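Local coordinates for protein neuraminidase (Influenza A virus, PDB 4GDI) that forms the neuraminidase-like beta-propeller head of a bat influenza virus and may cleave terminal sialic acids, although its putative active site has diverged, at residues A[105-110]-A[127-132]; A[219-224]-A[235-240]. All coordinates share one frame; numbering follows the deposited sequence.

Contact 1 of 2, residues A[105-110]-A[127-132]; sequences CFDGLK and IKYGEE
Lys110 and Gly130 bring the backbones closest together, with 5.3 Å between their CA atoms, where the 107-110 turn comes level with the type II' turn from Tyr129 to Glu132. Both turns belong to one four-stranded antiparallel blade of the beta-propeller, ordered 101-106, 111-117, 124-129, 132-138; the first joins strands 101-106 and 111-117, the second joins the last two strands. Strand 111-117, which starts after Lys110, pairs with 124-129, so the two turns lie side by side at the same end of the sheet. The link is made by side chains. Tyr129 has CG anti to its backbone N (chi1 -172°), and its ring reaches the other turn, where OH donates to the syn lone pair of Asp107 OD2, 2.5 Å away. Carboxylate and ring planes are turned 65° apart, with Asp107 CG lying in the ring plane at its edge. The other oxygen, Asp107 OD1, is committed to its own turn: it accepts from Leu109 N at 2.7 Å, forming an Asx turn, and from Lys110 N at 2.9 Å, the two donors arriving from opposite faces of the carboxylate. Three bonds therefore fix the rotation of this buried group.

The second subunit adds to this end of the blade: its Ile331 packs on Tyr129, and its Ile331 and Ser332 backbone N-H groups bond to the Glu132 carboxylate. Within the chain, the Asp107 side chain packs on Tyr8, Cys154 and Cys159. Lys110 lies across the tyrosine ring at about a right angle, making a CH-pi contact from CB over one face, 3.7 Å from the centroid, while its CG rests 3.8 Å from Tyr129 CE2.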
ATOM      1  N   CYS A 105     -15.256  16.736   4.957  1.00 19.31           N
ATOM      2  CA  CYS A 105     -16.214  15.940   5.703  1.00 23.82           C
ATOM      3  C   CYS A 105     -16.841  14.918   4.762  1.00 24.65           C
ATOM      4  O   CYS A 105     -17.106  15.228   3.591  1.00 20.33           O
ATOM      5  CB  CYS A 105     -17.297  16.827   6.355  1.00 24.12           C
ATOM      6  SG  CYS A 105     -18.051  18.127   5.295  1.00 24.79           S
ATOM      7  N   PHE A 106     -17.060  13.717   5.301  1.00 25.07           N
ATOM      8  CA  PHE A 106     -17.660  12.594   4.578  1.00 22.47           C
ATOM      9  C   PHE A 106     -19.140  12.503   4.908  1.00 17.98           C
ATOM     10  O   PHE A 106     -19.519  12.463   6.079  1.00 19.62           O
ATOM     11  CB  PHE A 106     -16.959  11.298   4.997  1.00 22.68           C
ATOM     12  CG  PHE A 106     -17.260  10.122   4.109  1.00 27.48           C
ATOM     13  CD1 PHE A 106     -16.672  10.019   2.856  1.00 25.49           C
ATOM     14  CD2 PHE A 106     -18.110   9.110   4.540  1.00 28.85           C
ATOM     15  CE1 PHE A 106     -16.933   8.923   2.034  1.00 31.65           C
ATOM     16  CE2 PHE A 106     -18.389   8.012   3.724  1.00 28.28           C
ATOM     17  CZ  PHE A 106     -17.802   7.924   2.466  1.00 30.13           C
ATOM     18  N   ASP A 107     -19.989  12.451   3.886  1.00 22.72           N
ATOM     19  CA  ASP A 107     -21.432  12.493   4.119  1.00 25.00           C
ATOM     20  C   ASP A 107     -22.099  11.118   4.170  1.00 29.03           C
ATOM     21  O   ASP A 107     -23.322  11.025   4.326  1.00 25.16           O
ATOM     22  CB  ASP A 107     -22.132  13.380   3.082  1.00 26.59           C
ATOM     23  CG  ASP A 107     -22.108  12.794   1.664  1.00 30.56           C
ATOM     24  OD1 ASP A 107     -21.645  11.647   1.466  1.00 24.81           O
ATOM     25  OD2 ASP A 107     -22.576  13.501   0.742  1.00 27.26           O
ATOM     26  N   GLY A 108     -21.297  10.064   4.053  1.00 29.84           N
ATOM     27  CA  GLY A 108     -21.812   8.705   4.016  1.00 30.91           C
ATOM     28  C   GLY A 108     -21.586   8.076   2.650  1.00 32.95           C
ATOM     29  O   GLY A 108     -21.389   6.872   2.545  1.00 31.49           O
ATOM     30  N   LEU A 109     -21.604   8.905   1.610  1.00 30.82           N
ATOM     31  CA  LEU A 109     -21.307   8.468   0.248  1.00 28.72           C
ATOM     32  C   LEU A 109     -19.964   8.949  -0.269  1.00 41.96           C
ATOM     33  O   LEU A 109     -19.168   8.162  -0.795  1.00 30.32           O
ATOM     34  CB  LEU A 109     -22.394   8.964  -0.706  1.00 24.90           C
ATOM     35  CG  LEU A 109     -23.647   8.086  -0.764  1.00 35.05           C
ATOM     36  CD1 LEU A 109     -24.062   7.644   0.632  1.00 34.75           C
ATOM     37  CD2 LEU A 109     -24.771   8.827  -1.451  1.00 34.26           C
ATOM     38  N   LYS A 110     -19.719  10.250  -0.145  1.00 31.79           N
ATOM     39  CA  LYS A 110     -18.516  10.836  -0.703  1.00 25.45           C
ATOM     40  C   LYS A 110     -17.892  11.902   0.216  1.00 28.92           C
ATOM     41  O   LYS A 110     -18.551  12.428   1.099  1.00 24.35           O
ATOM     42  CB  LYS A 110     -18.831  11.460  -2.055  1.00 23.97           C
ATOM     43  CG  LYS A 110     -19.349  10.482  -3.092  1.00 40.40           C
ATOM     44  CD  LYS A 110     -18.257   9.561  -3.593  1.00 56.87           C
ATOM     45  CE  LYS A 110     -18.739   8.720  -4.771  1.00 74.55           C
ATOM     46  NZ  LYS A 110     -17.638   7.906  -5.362  1.00 75.36           N
ATOM     47  N   ILE A 127     -14.868  23.679  -4.195  1.00 25.01           N
ATOM     48  CA  ILE A 127     -15.438  22.550  -3.493  1.00 27.80           C
ATOM     49  C   ILE A 127     -15.371  21.359  -4.417  1.00 29.82           C
ATOM     50  O   ILE A 127     -15.699  21.455  -5.607  1.00 26.16           O
ATOM     51  CB  ILE A 127     -16.903  22.824  -3.113  1.00 30.69           C
ATOM     52  CG1 ILE A 127     -16.994  24.175  -2.399  1.00 24.78           C
ATOM     53  CG2 ILE A 127     -17.459  21.688  -2.261  1.00 28.69           C
ATOM     54  CD1 ILE A 127     -18.396  24.574  -2.007  1.00 27.28           C
ATOM     55  N   LYS A 128     -14.928  20.240  -3.863  1.00 26.35           N
ATOM     56  CA  LYS A 128     -14.877  18.975  -4.582  1.00 28.78           C
ATOM     57  C   LYS A 128     -15.788  17.973  -3.881  1.00 35.90           C
ATOM     58  O   LYS A 128     -15.771  17.860  -2.647  1.00 30.48           O
ATOM     59  CB  LYS A 128     -13.431  18.478  -4.595  1.00 34.17           C
ATOM     60  CG  LYS A 128     -13.097  17.436  -5.638  1.00 38.08           C
ATOM     61  CD  LYS A 128     -11.588  17.222  -5.663  1.00 38.26           C
ATOM     62  CE  LYS A 128     -11.185  15.950  -6.402  1.00 53.19           C
ATOM     63  NZ  LYS A 128      -9.777  15.548  -6.101  1.00 66.76           N
ATOM     64  N   TYR A 129     -16.605  17.267  -4.655  1.00 22.00           N
ATOM     65  CA  TYR A 129     -17.412  16.183  -4.109  1.00 19.34           C
ATOM     66  C   TYR A 129     -16.979  14.924  -4.854  1.00 34.56           C
ATOM     67  O   TYR A 129     -17.096  14.851  -6.069  1.00 30.12           O
ATOM     68  CB  TYR A 129     -18.904  16.463  -4.308  1.00 21.51           C
ATOM     69  CG  TYR A 129     -19.797  15.484  -3.605  1.00 28.26           C
ATOM     70  CD1 TYR A 129     -19.906  15.489  -2.226  1.00 23.55           C
ATOM     71  CD2 TYR A 129     -20.538  14.548  -4.318  1.00 34.00           C
ATOM     72  CE1 TYR A 129     -20.721  14.598  -1.574  1.00 28.64           C
ATOM     73  CE2 TYR A 129     -21.360  13.652  -3.672  1.00 29.86           C
ATOM     74  CZ  TYR A 129     -21.446  13.677  -2.305  1.00 31.29           C
ATOM     75  OH  TYR A 129     -22.253  12.780  -1.651  1.00 25.62           O
ATOM     76  N   GLY A 130     -16.456  13.942  -4.136  1.00 32.84           N
ATOM     77  CA  GLY A 130     -15.758  12.844  -4.786  1.00 39.94           C
ATOM     78  C   GLY A 130     -14.612  13.346  -5.658  1.00 42.23           C
ATOM     79  O   GLY A 130     -13.771  14.133  -5.206  1.00 35.48           O
ATOM     80  N   GLU A 131     -14.603  12.901  -6.915  1.00 33.03           N
ATOM     81  CA  GLU A 131     -13.567  13.223  -7.900  1.00 33.80           C
ATOM     82  C   GLU A 131     -13.815  14.592  -8.548  1.00 45.52           C
ATOM     83  O   GLU A 131     -12.949  15.146  -9.227  1.00 52.86           O
ATOM     84  CB  GLU A 131     -13.575  12.124  -8.978  1.00 39.89           C
ATOM     85  CG  GLU A 131     -12.562  12.256 -10.127  1.00 61.03           C
ATOM     86  CD  GLU A 131     -12.695  11.129 -11.179  1.00 59.47           C
ATOM     87  OE1 GLU A 131     -12.772   9.943 -10.799  1.00 56.54           O
ATOM     88  OE2 GLU A 131     -12.724  11.425 -12.392  1.00 52.35           O
ATOM     89  N   GLU A 132     -14.994  15.147  -8.292  1.00 35.96           N
ATOM     90  CA  GLU A 132     -15.572  16.204  -9.120  1.00 44.99           C
ATOM     91  C   GLU A 132     -15.552  17.599  -8.452  1.00 41.90           C
ATOM     92  O   GLU A 132     -16.112  17.782  -7.371  1.00 33.16           O
ATOM     93  CB  GLU A 132     -17.020  15.777  -9.427  1.00 44.31           C
ATOM     94  CG  GLU A 132     -17.823  16.673 -10.346  1.00 43.70           C
ATOM     95  CD  GLU A 132     -19.246  16.126 -10.635  1.00 62.46           C
ATOM     96  OE1 GLU A 132     -19.649  15.072 -10.078  1.00 42.73           O
ATOM     97  OE2 GLU A 132     -19.966  16.761 -11.432  1.00 55.51           O
TER

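Contact 2 of 2, residues A[219-224]-A[235-240]; sequences DAKRPL and IVEPCN. With CA (calcium ion), chain R; FUC (alpha-L-fucopyranose), chain G.
Leu224 and Val236 form an antiparallel hydrogen-bonded pair, Leu224 N giving to Val236 O and Val236 N to Leu224 O, each at 2.8 Å. Leu224 O also receives a CA-H contact from Ile235. Ile235 O, one residue before Val236, accepts from O4 of a glycan fucose at 3.2 Å.

Beyond the pair the chains lose strand form, and Lys221 takes over the linkage. Its side chain is extended beyond CG and brings NZ to two carbonyls of the opposite segment, 2.9 Å from Pro238 O and 3.0 Å from Asn240 O; the first is approached from above the carbonyl plane. Lys257 O is a third acceptor for this ammonium. The Leu224-Val236 pair closes the outer edge of a four-stranded propeller blade, joining strand 224-228 to the edge strand 233-236, while the lysine ties the calcium-binding loop before that hairpin to the chain leaving it.

Asp219 uses its backbone and its side chain separately. Its backbone O binds calcium at 2.3 Å, and Asn215 O, Asp245 OD2, Gly263 O, Gly265 O and a water complete the site. Its side-chain OD1 accepts Lys221 N at 2.7 Å from above the carboxylate plane, an Asx turn, and also takes Ala259 N. Asp219 and Glu237 point their carboxylates tip to tip, nearly coplanar at 18°, with OD2 of the former 2.5 Å from OE2 of the latter. Glu237 OE1 bonds to a glycerol, probably from the crystallisation liquor. The Arg222 guanidinium is bound through NH2 to Ile267 O. The carbonyl O of Arg222 is buried against the Pro238 ring, 3.1 Å from CD, and has no hydrogen-bonding partner in the model.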
ATOM      1  N   ASP A 219     -11.179  39.094  22.596  1.00 26.55           N
ATOM      2  CA  ASP A 219     -11.727  38.162  23.585  1.00 25.99           C
ATOM      3  C   ASP A 219     -10.815  36.996  23.837  1.00 26.10           C
ATOM      4  O   ASP A 219     -10.267  36.400  22.909  1.00 31.21           O
ATOM      5  CB  ASP A 219     -13.115  37.647  23.163  1.00 25.54           C
ATOM      6  CG  ASP A 219     -13.930  37.084  24.330  1.00 32.56           C
ATOM      7  OD1 ASP A 219     -13.429  37.004  25.476  1.00 28.18           O
ATOM      8  OD2 ASP A 219     -15.100  36.697  24.093  1.00 30.47           O
ATOM      9  N   ALA A 220     -10.692  36.651  25.115  1.00 25.60           N
ATOM     10  CA  ALA A 220      -9.928  35.496  25.536  1.00 23.95           C
ATOM     11  C   ALA A 220     -10.872  34.367  25.960  1.00 23.23           C
ATOM     12  O   ALA A 220     -10.432  33.260  26.248  1.00 24.33           O
ATOM     13  CB  ALA A 220      -8.975  35.881  26.686  1.00 36.14           C
ATOM     14  N   LYS A 221     -12.168  34.653  26.012  1.00 23.96           N
ATOM     15  CA  LYS A 221     -13.144  33.573  26.060  1.00 22.65           C
ATOM     16  C   LYS A 221     -13.327  33.144  24.615  1.00 26.36           C
ATOM     17  O   LYS A 221     -12.980  33.893  23.695  1.00 26.86           O
ATOM     18  CB  LYS A 221     -14.477  34.037  26.656  1.00 25.28           C
ATOM     19  CG  LYS A 221     -14.549  33.937  28.178  1.00 27.22           C
ATOM     20  CD  LYS A 221     -15.800  34.626  28.710  1.00 26.33           C
ATOM     21  CE  LYS A 221     -15.884  34.519  30.234  1.00 32.76           C
ATOM     22  NZ  LYS A 221     -17.167  35.062  30.752  1.00 26.31           N
ATOM     23  N   ARG A 222     -13.853  31.945  24.407  1.00 22.76           N
ATOM     24  CA  ARG A 222     -14.155  31.494  23.045  1.00 18.97           C
ATOM     25  C   ARG A 222     -15.638  31.652  22.815  1.00 24.36           C
ATOM     26  O   ARG A 222     -16.434  31.123  23.579  1.00 22.97           O
ATOM     27  CB  ARG A 222     -13.752  30.037  22.861  1.00 26.38           C
ATOM     28  CG  ARG A 222     -12.282  29.788  23.092  1.00 26.69           C
ATOM     29  CD  ARG A 222     -11.940  28.335  22.848  1.00 26.47           C
ATOM     30  NE  ARG A 222     -10.518  28.055  22.985  1.00 27.06           N
ATOM     31  CZ  ARG A 222      -9.608  28.346  22.057  1.00 25.36           C
ATOM     32  NH1 ARG A 222      -9.973  28.955  20.941  1.00 22.74           N
ATOM     33  NH2 ARG A 222      -8.329  28.037  22.253  1.00 24.24           N
ATOM     34  N   PRO A 223     -16.016  32.414  21.782  1.00 23.95           N
ATOM     35  CA  PRO A 223     -17.432  32.504  21.416  1.00 23.93           C
ATOM     36  C   PRO A 223     -17.949  31.163  20.888  1.00 23.51           C
ATOM     37  O   PRO A 223     -17.192  30.365  20.313  1.00 25.27           O
ATOM     38  CB  PRO A 223     -17.446  33.554  20.306  1.00 26.27           C
ATOM     39  CG  PRO A 223     -16.087  33.461  19.689  1.00 28.10           C
ATOM     40  CD  PRO A 223     -15.139  33.090  20.806  1.00 21.30           C
ATOM     41  N   LEU A 224     -19.235  30.926  21.075  1.00 25.67           N
ATOM     42  CA  LEU A 224     -19.851  29.667  20.673  1.00 22.20           C
ATOM     43  C   LEU A 224     -20.990  29.884  19.716  1.00 23.32           C
ATOM     44  O   LEU A 224     -21.753  30.845  19.830  1.00 23.75           O
ATOM     45  CB  LEU A 224     -20.384  28.932  21.897  1.00 25.40           C
ATOM     46  CG  LEU A 224     -19.307  28.640  22.932  1.00 29.53           C
ATOM     47  CD1 LEU A 224     -19.927  28.096  24.195  1.00 32.69           C
ATOM     48  CD2 LEU A 224     -18.287  27.650  22.359  1.00 25.96           C
ATOM     49  N   ILE A 235     -25.366  32.995  18.728  1.00 29.61           N
ATOM     50  CA  ILE A 235     -23.986  33.059  19.171  1.00 28.27           C
ATOM     51  C   ILE A 235     -24.019  33.335  20.666  1.00 28.24           C
ATOM     52  O   ILE A 235     -24.773  34.188  21.119  1.00 31.70           O
ATOM     53  CB  ILE A 235     -23.196  34.127  18.399  1.00 27.99           C
ATOM     54  CG1 ILE A 235     -23.036  33.673  16.946  1.00 24.54           C
ATOM     55  CG2 ILE A 235     -21.837  34.357  19.035  1.00 24.08           C
ATOM     56  CD1 ILE A 235     -22.434  34.713  16.034  1.00 30.51           C
ATOM     57  N   VAL A 236     -23.210  32.591  21.418  1.00 19.33           N
ATOM     58  CA  VAL A 236     -23.229  32.614  22.876  1.00 27.50           C
ATOM     59  C   VAL A 236     -21.824  32.846  23.462  1.00 26.04           C
ATOM     60  O   VAL A 236     -20.815  32.449  22.869  1.00 23.80           O
ATOM     61  CB  VAL A 236     -23.791  31.274  23.380  1.00 39.25           C
ATOM     62  CG1 VAL A 236     -23.326  30.976  24.776  1.00 58.43           C
ATOM     63  CG2 VAL A 236     -25.317  31.290  23.289  1.00 45.08           C
ATOM     64  N   GLU A 237     -21.772  33.484  24.625  1.00 23.53           N
ATOM     65  CA  GLU A 237     -20.523  33.720  25.354  1.00 22.02           C
ATOM     66  C   GLU A 237     -20.462  32.834  26.604  1.00 29.30           C
ATOM     67  O   GLU A 237     -21.439  32.733  27.345  1.00 29.80           O
ATOM     68  CB  GLU A 237     -20.440  35.195  25.779  1.00 28.58           C
ATOM     69  CG  GLU A 237     -19.106  35.569  26.399  1.00 23.40           C
ATOM     70  CD  GLU A 237     -17.992  35.720  25.380  1.00 31.41           C
ATOM     71  OE1 GLU A 237     -18.264  35.575  24.162  1.00 32.31           O
ATOM     72  OE2 GLU A 237     -16.843  35.996  25.806  1.00 30.73           O
ATOM     73  N   PRO A 238     -19.327  32.158  26.836  1.00 22.55           N
ATOM     74  CA  PRO A 238     -19.232  31.402  28.093  1.00 32.85           C
ATOM     75  C   PRO A 238     -19.461  32.308  29.309  1.00 33.12           C
ATOM     76  O   PRO A 238     -19.036  33.460  29.308  1.00 23.42           O
ATOM     77  CB  PRO A 238     -17.802  30.870  28.072  1.00 23.86           C
ATOM     78  CG  PRO A 238     -17.498  30.713  26.581  1.00 26.34           C
ATOM     79  CD  PRO A 238     -18.173  31.927  25.958  1.00 25.47           C
ATOM     80  N   CYS A 239     -20.156  31.801  30.317  1.00 24.71           N
ATOM     81  CA  CYS A 239     -20.543  32.636  31.444  1.00 31.88           C
ATOM     82  C   CYS A 239     -19.758  32.261  32.692  1.00 32.08           C
ATOM     83  O   CYS A 239     -20.101  32.679  33.792  1.00 29.54           O
ATOM     84  CB  CYS A 239     -22.059  32.530  31.690  1.00 30.38           C
ATOM     85  SG  CYS A 239     -23.060  33.130  30.308  1.00 34.49           S
ATOM     86  N   ASN A 240     -18.697  31.474  32.527  1.00 27.69           N
ATOM     87  CA  ASN A 240     -17.832  31.157  33.652  1.00 28.01           C
ATOM     88  C   ASN A 240     -16.796  32.266  33.791  1.00 29.65           C
ATOM     89  O   ASN A 240     -16.943  33.329  33.181  1.00 27.21           O
ATOM     90  CB  ASN A 240     -17.200  29.774  33.485  1.00 26.96           C
ATOM     91  CG  ASN A 240     -16.296  29.679  32.253  1.00 34.32           C
ATOM     92  OD1 ASN A 240     -16.412  30.471  31.315  1.00 32.87           O
ATOM     93  ND2 ASN A 240     -15.405  28.693  32.251  1.00 29.93           N
TER
HETATM   94 CA    CA R 509      -8.367  35.840  21.683  1.00 25.49          CA
HETATM   95  C1  FUC G   5     -24.470  40.450  20.658  1.00 40.39           C
HETATM   96  C2  FUC G   5     -25.338  39.328  21.211  1.00 45.40           C
HETATM   97  C3  FUC G   5     -25.705  38.395  20.065  1.00 43.50           C
HETATM   98  C4  FUC G   5     -24.409  37.851  19.483  1.00 38.52           C
HETATM   99  C5  FUC G   5     -23.529  39.007  19.006  1.00 39.30           C
HETATM  100  C6  FUC G   5     -22.188  38.493  18.478  1.00 23.40           C
HETATM  101  O2  FUC G   5     -26.502  39.894  21.758  1.00 49.57           O
HETATM  102  O3  FUC G   5     -26.519  37.339  20.515  1.00 35.14           O
HETATM  103  O4  FUC G   5     -23.736  37.135  20.496  1.00 30.23           O
HETATM  104  O5  FUC G   5     -23.299  39.907  20.077  1.00 42.04           O
HETATM  105  O   HOH W   1      -6.842  35.824  23.564  1.00 26.33           O

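How the contacts relate
The two contacts sit in different blades of the same propeller, on opposite sides of the chain's centre, with their centres 32 Å apart and nearest atoms about 19 Å apart. They follow one another in series: contact 1 closes in the blade of residues 101-138, the blade of residues 153-189 comes next, and contact 2 opens in the blade of residues 200-236. Each belongs to its own blade, contact 1 between neighbouring turns at one end of its sheet, contact 2 joining the base of the hairpin of strands 224-228 and 233-236 to the loops on either end of it. Contact 1 adjoins the second subunit of the tetramer, whereas no other protein chain touches contact 2, which instead adjoins the calcium site and a glycan.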